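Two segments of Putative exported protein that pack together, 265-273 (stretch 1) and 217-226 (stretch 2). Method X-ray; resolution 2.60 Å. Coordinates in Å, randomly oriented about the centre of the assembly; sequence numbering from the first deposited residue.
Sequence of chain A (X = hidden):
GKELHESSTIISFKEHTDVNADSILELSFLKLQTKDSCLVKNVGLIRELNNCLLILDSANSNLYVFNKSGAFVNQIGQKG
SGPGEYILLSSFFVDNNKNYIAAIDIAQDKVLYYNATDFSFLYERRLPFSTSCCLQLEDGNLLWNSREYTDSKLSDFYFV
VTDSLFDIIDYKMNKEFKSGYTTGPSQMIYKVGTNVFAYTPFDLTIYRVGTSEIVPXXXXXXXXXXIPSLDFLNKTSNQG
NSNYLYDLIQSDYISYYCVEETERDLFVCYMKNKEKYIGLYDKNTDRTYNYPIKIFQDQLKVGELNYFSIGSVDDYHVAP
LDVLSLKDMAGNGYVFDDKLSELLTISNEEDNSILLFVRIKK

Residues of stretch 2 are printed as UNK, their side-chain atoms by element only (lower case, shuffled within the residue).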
ATOM      1  N   ASP A 265     -16.597  16.086  30.049  1.00 45.98           N
ATOM      2  CA  ASP A 265     -16.912  14.874  30.815  1.00 43.59           C
ATOM      3  C   ASP A 265     -16.199  13.602  30.341  1.00 42.70           C
ATOM      4  O   ASP A 265     -15.444  13.617  29.362  1.00 45.85           O
ATOM      5  CB  ASP A 265     -18.439  14.675  30.839  1.00 43.73           C
ATOM      6  CG  ASP A 265     -19.042  14.359  29.471  1.00 42.03           C
ATOM      7  OD1 ASP A 265     -18.322  13.913  28.552  1.00 40.64           O
ATOM      8  OD2 ASP A 265     -20.276  14.532  29.327  1.00 40.97           O
ATOM      9  N   LEU A 266     -16.457  12.508  31.055  1.00 40.36           N
ATOM     10  CA  LEU A 266     -15.869  11.209  30.766  1.00 37.42           C
ATOM     11  C   LEU A 266     -16.819  10.113  31.278  1.00 35.26           C
ATOM     12  O   LEU A 266     -17.085  10.036  32.475  1.00 34.68           O
ATOM     13  CB  LEU A 266     -14.489  11.154  31.434  1.00 37.45           C
ATOM     14  CG  LEU A 266     -13.532   9.963  31.297  1.00 36.71           C
ATOM     15  CD1 LEU A 266     -12.125  10.401  31.682  1.00 37.71           C
ATOM     16  CD2 LEU A 266     -13.962   8.759  32.128  1.00 37.64           C
ATOM     17  N   PHE A 267     -17.336   9.305  30.351  1.00 34.13           N
ATOM     18  CA  PHE A 267     -18.287   8.208  30.641  1.00 34.11           C
ATOM     19  C   PHE A 267     -17.539   6.886  30.601  1.00 34.04           C
ATOM     20  O   PHE A 267     -16.715   6.666  29.699  1.00 33.54           O
ATOM     21  CB  PHE A 267     -19.405   8.150  29.595  1.00 33.11           C
ATOM     22  CG  PHE A 267     -20.489   9.192  29.746  1.00 33.56           C
ATOM     23  CD1 PHE A 267     -20.281  10.441  30.352  1.00 34.44           C
ATOM     24  CD2 PHE A 267     -21.730   8.949  29.159  1.00 33.86           C
ATOM     25  CE1 PHE A 267     -21.314  11.367  30.439  1.00 35.27           C
ATOM     26  CE2 PHE A 267     -22.757   9.884  29.230  1.00 34.70           C
ATOM     27  CZ  PHE A 267     -22.550  11.094  29.873  1.00 34.78           C
ATOM     28  N   VAL A 268     -17.848   6.009  31.557  1.00 34.47           N
ATOM     29  CA  VAL A 268     -17.217   4.695  31.672  1.00 34.73           C
ATOM     30  C   VAL A 268     -18.295   3.614  31.781  1.00 36.16           C
ATOM     31  O   VAL A 268     -18.894   3.453  32.841  1.00 36.95           O
ATOM     32  CB  VAL A 268     -16.279   4.610  32.909  1.00 35.18           C
ATOM     33  CG1 VAL A 268     -15.396   3.366  32.824  1.00 34.66           C
ATOM     34  CG2 VAL A 268     -15.409   5.857  33.032  1.00 36.96           C
ATOM     35  N   CYS A 269     -18.571   2.904  30.688  1.00 37.46           N
ATOM     36  CA  CYS A 269     -19.493   1.762  30.740  1.00 40.05           C
ATOM     37  C   CYS A 269     -18.660   0.571  31.134  1.00 38.50           C
ATOM     38  O   CYS A 269     -17.507   0.475  30.719  1.00 39.16           O
ATOM     39  CB  CYS A 269     -20.170   1.483  29.413  1.00 42.66           C
ATOM     40  SG  CYS A 269     -21.212   2.841  28.891  1.00 50.84           S
ATOM     41  N   TYR A 270     -19.233  -0.306  31.950  1.00 37.55           N
ATOM     42  CA  TYR A 270     -18.560  -1.523  32.395  1.00 37.69           C
ATOM     43  C   TYR A 270     -19.539  -2.625  32.826  1.00 39.58           C
ATOM     44  O   TYR A 270     -20.739  -2.381  32.934  1.00 39.13           O
ATOM     45  CB  TYR A 270     -17.546  -1.203  33.511  1.00 37.23           C
ATOM     46  CG  TYR A 270     -18.125  -0.657  34.796  1.00 36.91           C
ATOM     47  CD1 TYR A 270     -18.336   0.712  34.970  1.00 36.35           C
ATOM     48  CD2 TYR A 270     -18.440  -1.512  35.862  1.00 38.13           C
ATOM     49  CE1 TYR A 270     -18.869   1.216  36.163  1.00 37.02           C
ATOM     50  CE2 TYR A 270     -18.968  -1.019  37.062  1.00 38.50           C
ATOM     51  CZ  TYR A 270     -19.171   0.345  37.212  1.00 37.46           C
ATOM     52  OH  TYR A 270     -19.685   0.822  38.388  1.00 37.04           O
HETATM   53  N   MSE A 271     -19.006  -3.826  33.052  1.00 42.29           N
HETATM   54  CA  MSE A 271     -19.789  -4.988  33.471  1.00 46.13           C
HETATM   55  C   MSE A 271     -19.247  -5.573  34.748  1.00 47.34           C
HETATM   56  O   MSE A 271     -18.029  -5.598  34.962  1.00 44.97           O
HETATM   57  CB  MSE A 271     -19.764  -5.982  32.334  1.00 51.05           C
HETATM   58  CG  MSE A 271     -20.589  -5.475  31.150  1.00 56.80           C
HETATM   59 SE   MSE A 271     -21.685  -6.974  30.515  0.75 70.07          SE
HETATM   60  CE  MSE A 271     -21.244  -6.664  28.609  1.00 66.13           C
ATOM     61  N   LYS A 272     -20.161  -6.039  35.603  1.00 48.37           N
ATOM     62  CA  LYS A 272     -19.830  -6.585  36.923  1.00 52.04           C
ATOM     63  C   LYS A 272     -20.989  -7.448  37.396  1.00 52.94           C
ATOM     64  O   LYS A 272     -22.140  -7.011  37.308  1.00 52.42           O
ATOM     65  CB  LYS A 272     -19.616  -5.437  37.924  1.00 54.84           C
ATOM     66  CG  LYS A 272     -19.130  -5.854  39.317  1.00 58.41           C
ATOM     67  CD  LYS A 272     -19.260  -4.750  40.367  1.00 60.31           C
ATOM     68  CE  LYS A 272     -20.697  -4.465  40.793  1.00 61.13           C
ATOM     69  NZ  LYS A 272     -20.745  -3.539  41.960  1.00 61.33           N
ATOM     70  N   ASN A 273     -20.688  -8.642  37.909  1.00 54.83           N
ATOM     71  CA  ASN A 273     -21.714  -9.588  38.365  1.00 61.10           C
ATOM     72  C   ASN A 273     -22.829  -9.775  37.304  1.00 60.13           C
ATOM     73  O   ASN A 273     -24.017  -9.791  37.636  1.00 65.35           O
ATOM     74  CB  ASN A 273     -22.323  -9.123  39.715  1.00 66.61           C
ATOM     75  CG  ASN A 273     -21.298  -9.001  40.842  1.00 69.82           C
ATOM     76  OD1 ASN A 273     -21.106  -7.917  41.394  1.00 65.39           O
ATOM     77  ND2 ASN A 273     -20.662 -10.113  41.208  1.00 72.24           N
ATOM     78  N   UNK A 217      -2.954   9.587  32.034  1.00 37.88           N
ATOM     79  CA  UNK A 217      -3.838  10.764  32.091  1.00 36.95           C
ATOM     80  C   UNK A 217      -5.002  10.609  33.097  1.00 36.13           C
ATOM     81  O   UNK A 217      -5.423  11.595  33.699  1.00 36.74           O
ATOM     82  c   UNK A 217      -4.376  11.069  30.703  1.00 36.18           C
ATOM     83  N   UNK A 218      -5.551   9.405  33.234  1.00 34.57           N
ATOM     84  CA  UNK A 218      -6.613   9.114  34.223  1.00 34.77           C
ATOM     85  C   UNK A 218      -6.435   7.700  34.751  1.00 34.66           C
ATOM     86  O   UNK A 218      -5.996   6.833  34.007  1.00 33.84           O
ATOM     87  n   UNK A 218      -8.601  11.956  31.264  1.00 34.02           N
ATOM     88  c   UNK A 218      -8.034   9.187  33.612  1.00 33.75           C
ATOM     89  c   UNK A 218      -8.876  12.517  32.427  1.00 34.68           C
ATOM     90  n   UNK A 218      -8.710  11.612  33.374  1.00 34.69           N
ATOM     91  c   UNK A 218      -8.244  10.647  31.474  1.00 33.77           C
ATOM     92  c   UNK A 218      -8.308  10.423  32.808  1.00 33.90           C
ATOM     93  N   UNK A 219      -6.746   7.482  36.026  1.00 35.70           N
ATOM     94  CA  UNK A 219      -6.786   6.132  36.614  1.00 36.67           C
ATOM     95  C   UNK A 219      -8.127   5.974  37.352  1.00 36.91           C
ATOM     96  O   UNK A 219      -8.653   6.944  37.908  1.00 37.42           O
ATOM     97  o   UNK A 219      -5.568   6.661  38.659  1.00 40.27           O
ATOM     98  c   UNK A 219      -5.585   5.836  37.513  1.00 38.06           C
ATOM     99  N   UNK A 220      -8.680   4.764  37.329  1.00 36.88           N
ATOM    100  CA  UNK A 220      -9.981   4.490  37.938  1.00 37.74           C
ATOM    101  C   UNK A 220      -9.921   3.459  39.054  1.00 39.04           C
ATOM    102  O   UNK A 220      -9.022   2.627  39.121  1.00 39.61           O
ATOM    103  c   UNK A 220     -10.968   3.991  36.887  1.00 37.53           C
ATOM    104  c   UNK A 220     -10.397   4.337  34.451  1.00 38.28           C
ATOM    105  c   UNK A 220     -11.031   6.368  33.298  1.00 37.72           C
ATOM    106  c   UNK A 220     -10.986   4.812  35.632  1.00 37.85           C
ATOM    107  c   UNK A 220     -10.414   5.110  33.287  1.00 38.12           C
ATOM    108  c   UNK A 220     -11.620   6.841  34.465  1.00 38.29           C
ATOM    109  c   UNK A 220     -11.594   6.065  35.623  1.00 38.30           C
ATOM    110  N   UNK A 221     -10.892   3.568  39.946  1.00 40.37           N
ATOM    111  CA  UNK A 221     -11.130   2.609  41.015  1.00 42.22           C
ATOM    112  C   UNK A 221     -12.648   2.615  41.204  1.00 42.11           C
ATOM    113  O   UNK A 221     -13.282   3.676  41.101  1.00 41.94           O
ATOM    114  o   UNK A 221     -10.893   4.205  42.829  1.00 44.58           O
ATOM    115  c   UNK A 221     -10.401   2.987  42.308  1.00 43.93           C
ATOM    116  N   UNK A 222     -13.216   1.434  41.427  1.00 42.47           N
ATOM    117  CA  UNK A 222     -14.651   1.262  41.626  1.00 42.21           C
ATOM    118  C   UNK A 222     -14.832   0.586  42.968  1.00 44.07           C
ATOM    119  O   UNK A 222     -14.060  -0.304  43.307  1.00 45.33           O
ATOM    120  c   UNK A 222     -15.057   1.029  39.126  1.00 39.30           C
ATOM    121  c   UNK A 222     -13.855   0.863  38.414  1.00 38.96           C
ATOM    122  c   UNK A 222     -13.678   1.436  37.149  1.00 37.74           C
ATOM    123  c   UNK A 222     -16.080   1.782  38.545  1.00 38.11           C
ATOM    124  c   UNK A 222     -15.914   2.349  37.282  1.00 37.68           C
ATOM    125  c   UNK A 222     -14.706   2.187  36.584  1.00 37.25           C
ATOM    126  c   UNK A 222     -15.231   0.413  40.493  1.00 41.42           C
ATOM    127  N   UNK A 223     -15.826   1.022  43.739  1.00 45.78           N
ATOM    128  CA  UNK A 223     -16.092   0.450  45.062  1.00 47.91           C
ATOM    129  C   UNK A 223     -16.551  -1.008  44.898  1.00 48.13           C
ATOM    130  O   UNK A 223     -17.360  -1.317  44.012  1.00 47.12           O
ATOM    131  o   UNK A 223     -19.548   1.997  47.247  1.00 50.48           O
ATOM    132  c   UNK A 223     -17.147   1.281  45.827  1.00 48.96           C
ATOM    133  c   UNK A 223     -17.444   0.813  47.260  1.00 51.14           C
ATOM    134  o   UNK A 223     -18.618   1.579  49.184  1.00 53.48           O
ATOM    135  c   UNK A 223     -18.616   1.524  47.935  1.00 51.81           C
ATOM    136  N   UNK A 224     -15.990  -1.891  45.728  1.00 49.81           N
ATOM    137  CA  UNK A 224     -16.351  -3.315  45.753  1.00 50.79           C
ATOM    138  C   UNK A 224     -16.002  -4.167  44.542  1.00 49.20           C
ATOM    139  O   UNK A 224     -16.547  -5.253  44.385  1.00 50.13           O
ATOM    140  N   UNK A 225     -15.102  -3.684  43.692  1.00 47.43           N
ATOM    141  CA  UNK A 225     -14.674  -4.423  42.502  1.00 45.80           C
ATOM    142  C   UNK A 225     -13.381  -3.862  41.946  1.00 43.86           C
ATOM    143  O   UNK A 225     -12.935  -2.794  42.341  1.00 43.57           O
ATOM    144  c   UNK A 225     -15.737  -4.429  41.381  1.00 44.89           C
ATOM    145  c   UNK A 225     -15.969  -3.030  40.789  1.00 43.51           C
ATOM    146  o   UNK A 225     -15.320  -5.322  40.338  1.00 44.79           O
ATOM    147  N   UNK A 226     -12.797  -4.605  41.021  1.00 42.80           N
ATOM    148  CA  UNK A 226     -11.544  -4.225  40.397  1.00 42.02           C
ATOM    149  C   UNK A 226     -11.371  -5.042  39.115  1.00 41.28           C
ATOM    150  O   UNK A 226     -12.210  -5.887  38.794  1.00 41.29           O
ATOM    151  c   UNK A 226     -10.393  -4.520  41.393  1.00 42.98           C
ATOM    152  c   UNK A 226      -9.107  -3.748  41.098  1.00 42.25           C
ATOM    153  o   UNK A 226      -8.113  -3.996  41.799  1.00 43.28           O
ATOM    154  o   UNK A 226      -9.064  -2.898  40.194  1.00 41.16           O
TER

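Position 217 carries a single carbon and lies out of reach of stretch 1, so it is Ala-217. Position 218 has one carbon leading to a five-membered ring of three carbons and two nitrogens, and Leu-266 sets CD1 almost on the ring normal, 3.8 Å from the ring centroid. This is His-218. The contact is a CH-pi one over the ring face, while NE2 of His-218 finds its hydrogen bond elsewhere in the structure.

Position 219, one carbon and then one oxygen, is out of reach: Ser-219. Position 220 has one carbon and a six-carbon ring with no heteroatom, and touches Leu-266 and Val-268; it is Phe-220. Its chi1 is m, and CE1 of Phe-220 lies 3.8 Å from CD2 of Leu-266 and 4.2 Å from CG2 of Val-268, so one ring atom, CE1, is the nearest to both aliphatic neighbours.

Position 221 repeats the carbon and oxygen of 219, again out of reach: Ser-221. At position 222 one carbon leads to a second six-carbon ring without oxygen, touching Val-268 and Tyr-270; it is Phe-222. CG1 of Val-268 sits near the ring plane, 4.0 Å from CZ of Phe-222. The edge of Phe-222 is directed toward the face of Tyr-270, with centroids 4.5 Å apart and planes at 55°. The tightest approach is 3.4 Å, from CE2 of Phe-222 to CE1 of Tyr-270.

Position 223 has three carbons in a row, the third carrying two oxygens, and makes no contact: an extended, exposed Glu-223. Position 224 has no side-chain atoms and is Gly-224; its phi of 67° by itself favours glycine, and it belongs to the type II turn spanning 222 to 225. At position 225 one carbon bears an oxygen and a carbon, and that branching carbon, CB, lies 3.7 Å from CD of Lys-272, an approach through the aliphatic part of the lysine; this is Thr-225. Position 226 has two carbons, the second with two oxygens, and stays out of reach: Asp-226.

The rule is alternation. Leu-266, Val-268, Tyr-270 and Lys-272 point toward stretch 2, and His-218, Phe-220 and Phe-222 answer from a strand whose axis comes no nearer than 11.2 Å, at 44° to the first. At that spacing side chains fill the gap, and no hydrogen bond crosses it. The aromatic rings and aliphatic groups interdigitate, each ring of the 217-222 strand meeting one or two residues of its partner. Beyond that strand the turn brings Thr-225 to Lys-272, where the CA atoms of the two residues are 7.9 Å apart and the contact closes.

Stretch 2, residues 217-226: AHSFSFEGTD
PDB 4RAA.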